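Local coordinates for vascular endothelial growth factor homolog (Orf virus, PDB 2GNN), which binds vascular endothelial growth factor receptors as a disulfide-linked homodimer and induces proliferation of endothelial cells, at residues Met51-Cys56 / Val93-Cys98. Numbering follows the deposited sequence.
Sequences MRCGGC and VEHKKC
C53 and C98 join the two strands covalently, SG to SG at 2.0 Å, with the disulfide torsion at -88°; this is one of the bridges of the PDGF/VEGF cystine knot. H95 comes close beside it. Its ND1 accepts a hydrogen bond from C53 N at 2.8 Å, the donor lying nearly in the ring plane. A backbone N-H donor implies that ND1 is the unprotonated nitrogen; the far nitrogen, NE2, is hydrogen-bonded to a glycerol, probably from the crystallisation liquor.

Backbone polar groups make the next set. H95 N donates to M51 O at 2.8 Å, almost straight, arriving from above the carbonyl plane. M51 N is taken up by a side chain instead: it lies above the carboxylate plane of E94 and donates to OE1 at 2.6 Å. The backbone of E94 pairs with V70 of strand 62-79.

R52 bends at chi2 and passes obliquely by H95, its CD 3.3 Å from CE1, the guanidinium tilted 27° from the ring. V93 O sits near the guanidinium plane, bonded to NH1 and weakly to NH2; the modelled NH1 bond is too short to trust in detail. A water links NH2, weakly, to V93 N.

The segments run 53° from parallel, and side chains supply most of the hydrogen bonds between them, while the disulfide ties 47-54 to 85-102; C56, three residues further along the chain, is disulfide-bonded to C47 of the second subunit.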
ATOM      1  N   MET B  51      -0.922  -8.212   1.404  1.00 59.93           N
ATOM      2  CA  MET B  51       0.002  -8.364   0.289  1.00 57.57           C
ATOM      3  C   MET B  51      -0.807  -8.513  -0.991  1.00 59.35           C
ATOM      4  O   MET B  51      -1.631  -9.413  -1.118  1.00 60.47           O
ATOM      5  CB  MET B  51       0.919  -9.560   0.498  1.00 55.78           C
ATOM      6  CG  MET B  51       1.841  -9.426   1.691  1.00 58.52           C
ATOM      7  SD  MET B  51       2.836  -7.922   1.638  1.00 58.37           S
ATOM      8  CE  MET B  51       4.088  -8.337   0.422  1.00 47.40           C
ATOM      9  N   ARG B  52      -0.606  -7.593  -1.923  1.00 60.07           N
ATOM     10  CA  ARG B  52      -1.347  -7.599  -3.176  1.00 58.37           C
ATOM     11  C   ARG B  52      -0.413  -7.251  -4.301  1.00 57.29           C
ATOM     12  O   ARG B  52       0.542  -6.498  -4.108  1.00 59.14           O
ATOM     13  CB  ARG B  52      -2.445  -6.555  -3.135  1.00 60.14           C
ATOM     14  CG  ARG B  52      -3.662  -6.987  -2.398  1.00 67.56           C
ATOM     15  CD  ARG B  52      -4.742  -7.439  -3.356  1.00 71.80           C
ATOM     16  NE  ARG B  52      -5.952  -7.825  -2.645  1.00 78.79           N
ATOM     17  CZ  ARG B  52      -5.973  -8.727  -1.673  1.00 81.65           C
ATOM     18  NH1 ARG B  52      -4.835  -9.300  -1.295  1.00 68.53           N
ATOM     19  NH2 ARG B  52      -7.116  -9.037  -1.060  1.00 80.26           N
ATOM     20  N   CYS B  53      -0.694  -7.782  -5.481  1.00 57.07           N
ATOM     21  CA  CYS B  53       0.155  -7.546  -6.638  1.00 54.91           C
ATOM     22  C   CYS B  53       0.143  -6.077  -7.019  1.00 53.45           C
ATOM     23  O   CYS B  53      -0.924  -5.456  -7.133  1.00 52.00           O
ATOM     24  CB  CYS B  53      -0.268  -8.430  -7.808  1.00 54.49           C
ATOM     25  SG  CYS B  53       0.088 -10.178  -7.506  1.00 54.44           S
ATOM     26  N   GLY B  54       1.343  -5.532  -7.183  1.00 50.16           N
ATOM     27  CA  GLY B  54       1.531  -4.111  -7.460  1.00 52.57           C
ATOM     28  C   GLY B  54       2.861  -3.868  -8.144  1.00 54.55           C
ATOM     29  O   GLY B  54       3.759  -4.713  -8.099  1.00 52.75           O
ATOM     30  N   GLY B  55       2.984  -2.710  -8.780  1.00 53.26           N
ATOM     31  CA  GLY B  55       4.154  -2.415  -9.572  1.00 54.55           C
ATOM     32  C   GLY B  55       3.757  -1.912 -10.934  1.00 56.74           C
ATOM     33  O   GLY B  55       2.592  -1.592 -11.176  1.00 59.06           O
ATOM     34  N   CYS B  56       4.744  -1.830 -11.809  1.00 57.07           N
ATOM     35  CA  CYS B  56       4.577  -1.361 -13.164  1.00 62.47           C
ATOM     36  C   CYS B  56       5.044  -2.422 -14.139  1.00 62.60           C
ATOM     37  O   CYS B  56       6.122  -3.011 -13.966  1.00 62.84           O
ATOM     38  CB  CYS B  56       5.439  -0.120 -13.388  1.00 63.51           C
ATOM     39  SG  CYS B  56       4.609   1.369 -12.924  1.00 85.99           S
ATOM     40  N   VAL B  93      -7.543 -12.676   1.293  1.00 60.35           N
ATOM     41  CA  VAL B  93      -6.737 -13.164   0.191  1.00 62.47           C
ATOM     42  C   VAL B  93      -5.456 -12.327   0.096  1.00 63.83           C
ATOM     43  O   VAL B  93      -5.532 -11.105   0.011  1.00 62.55           O
ATOM     44  CB  VAL B  93      -7.538 -13.121  -1.138  1.00 63.11           C
ATOM     45  CG1 VAL B  93      -6.695 -13.624  -2.296  1.00 62.04           C
ATOM     46  CG2 VAL B  93      -8.818 -13.960  -1.013  1.00 64.47           C
ATOM     47  N   GLU B  94      -4.297 -12.986   0.138  1.00 63.15           N
ATOM     48  CA  GLU B  94      -3.000 -12.334  -0.109  1.00 64.99           C
ATOM     49  C   GLU B  94      -2.422 -12.878  -1.405  1.00 63.92           C
ATOM     50  O   GLU B  94      -2.613 -14.047  -1.717  1.00 64.92           O
ATOM     51  CB  GLU B  94      -1.988 -12.658   0.994  1.00 65.52           C
ATOM     52  CG  GLU B  94      -2.485 -12.514   2.409  1.00 74.79           C
ATOM     53  CD  GLU B  94      -2.108 -11.196   3.050  1.00 72.92           C
ATOM     54  OE1 GLU B  94      -1.157 -10.531   2.600  1.00 72.26           O
ATOM     55  OE2 GLU B  94      -2.763 -10.831   4.033  1.00 82.96           O
ATOM     56  N   HIS B  95      -1.685 -12.055  -2.137  1.00 61.63           N
ATOM     57  CA  HIS B  95      -1.007 -12.521  -3.328  1.00 59.25           C
ATOM     58  C   HIS B  95       0.422 -12.934  -2.996  1.00 62.22           C
ATOM     59  O   HIS B  95       1.152 -12.191  -2.328  1.00 63.12           O
ATOM     60  CB  HIS B  95      -1.026 -11.447  -4.411  1.00 57.17           C
ATOM     61  CG  HIS B  95      -2.404 -11.033  -4.819  1.00 54.95           C
ATOM     62  ND1 HIS B  95      -2.669  -9.828  -5.436  1.00 52.15           N
ATOM     63  CD2 HIS B  95      -3.597 -11.655  -4.683  1.00 52.33           C
ATOM     64  CE1 HIS B  95      -3.964  -9.729  -5.667  1.00 51.18           C
ATOM     65  NE2 HIS B  95      -4.549 -10.830  -5.228  1.00 54.02           N
ATOM     66  N   LYS B  96       0.812 -14.122  -3.459  1.00 63.75           N
ATOM     67  CA  LYS B  96       2.157 -14.662  -3.226  1.00 63.73           C
ATOM     68  C   LYS B  96       3.064 -14.622  -4.453  1.00 62.16           C
ATOM     69  O   LYS B  96       4.288 -14.699  -4.327  1.00 63.57           O
ATOM     70  CB  LYS B  96       2.083 -16.095  -2.696  1.00 66.03           C
ATOM     71  CG  LYS B  96       2.087 -16.202  -1.179  1.00 74.21           C
ATOM     72  CD  LYS B  96       2.548 -17.593  -0.753  1.00 89.66           C
ATOM     73  CE  LYS B  96       2.578 -17.737   0.765  1.00 95.69           C
ATOM     74  NZ  LYS B  96       2.908 -19.136   1.169  1.00 96.06           N
ATOM     75  N   LYS B  97       2.468 -14.528  -5.635  1.00 59.08           N
ATOM     76  CA  LYS B  97       3.227 -14.402  -6.880  1.00 58.01           C
ATOM     77  C   LYS B  97       2.420 -13.606  -7.882  1.00 56.10           C
ATOM     78  O   LYS B  97       1.187 -13.620  -7.844  1.00 54.32           O
ATOM     79  CB  LYS B  97       3.580 -15.768  -7.461  1.00 57.56           C
ATOM     80  CG  LYS B  97       5.050 -16.126  -7.353  1.00 63.76           C
ATOM     81  CD  LYS B  97       5.445 -17.131  -8.423  1.00 66.85           C
ATOM     82  CE  LYS B  97       6.903 -16.937  -8.830  1.00 75.03           C
ATOM     83  NZ  LYS B  97       7.420 -18.079  -9.640  1.00 71.09           N
ATOM     84  N   CYS B  98       3.119 -12.913  -8.777  1.00 53.98           N
ATOM     85  CA  CYS B  98       2.477 -11.976  -9.695  1.00 52.43           C
ATOM     86  C   CYS B  98       3.173 -12.020 -11.025  1.00 49.87           C
ATOM     87  O   CYS B  98       4.323 -12.433 -11.101  1.00 50.88           O
ATOM     88  CB  CYS B  98       2.573 -10.543  -9.171  1.00 52.52           C
ATOM     89  SG  CYS B  98       2.104 -10.293  -7.472  1.00 51.90           S
TER
HETATM   90  O   HOH W   1      -9.390 -10.363   0.913  1.00 45.02           O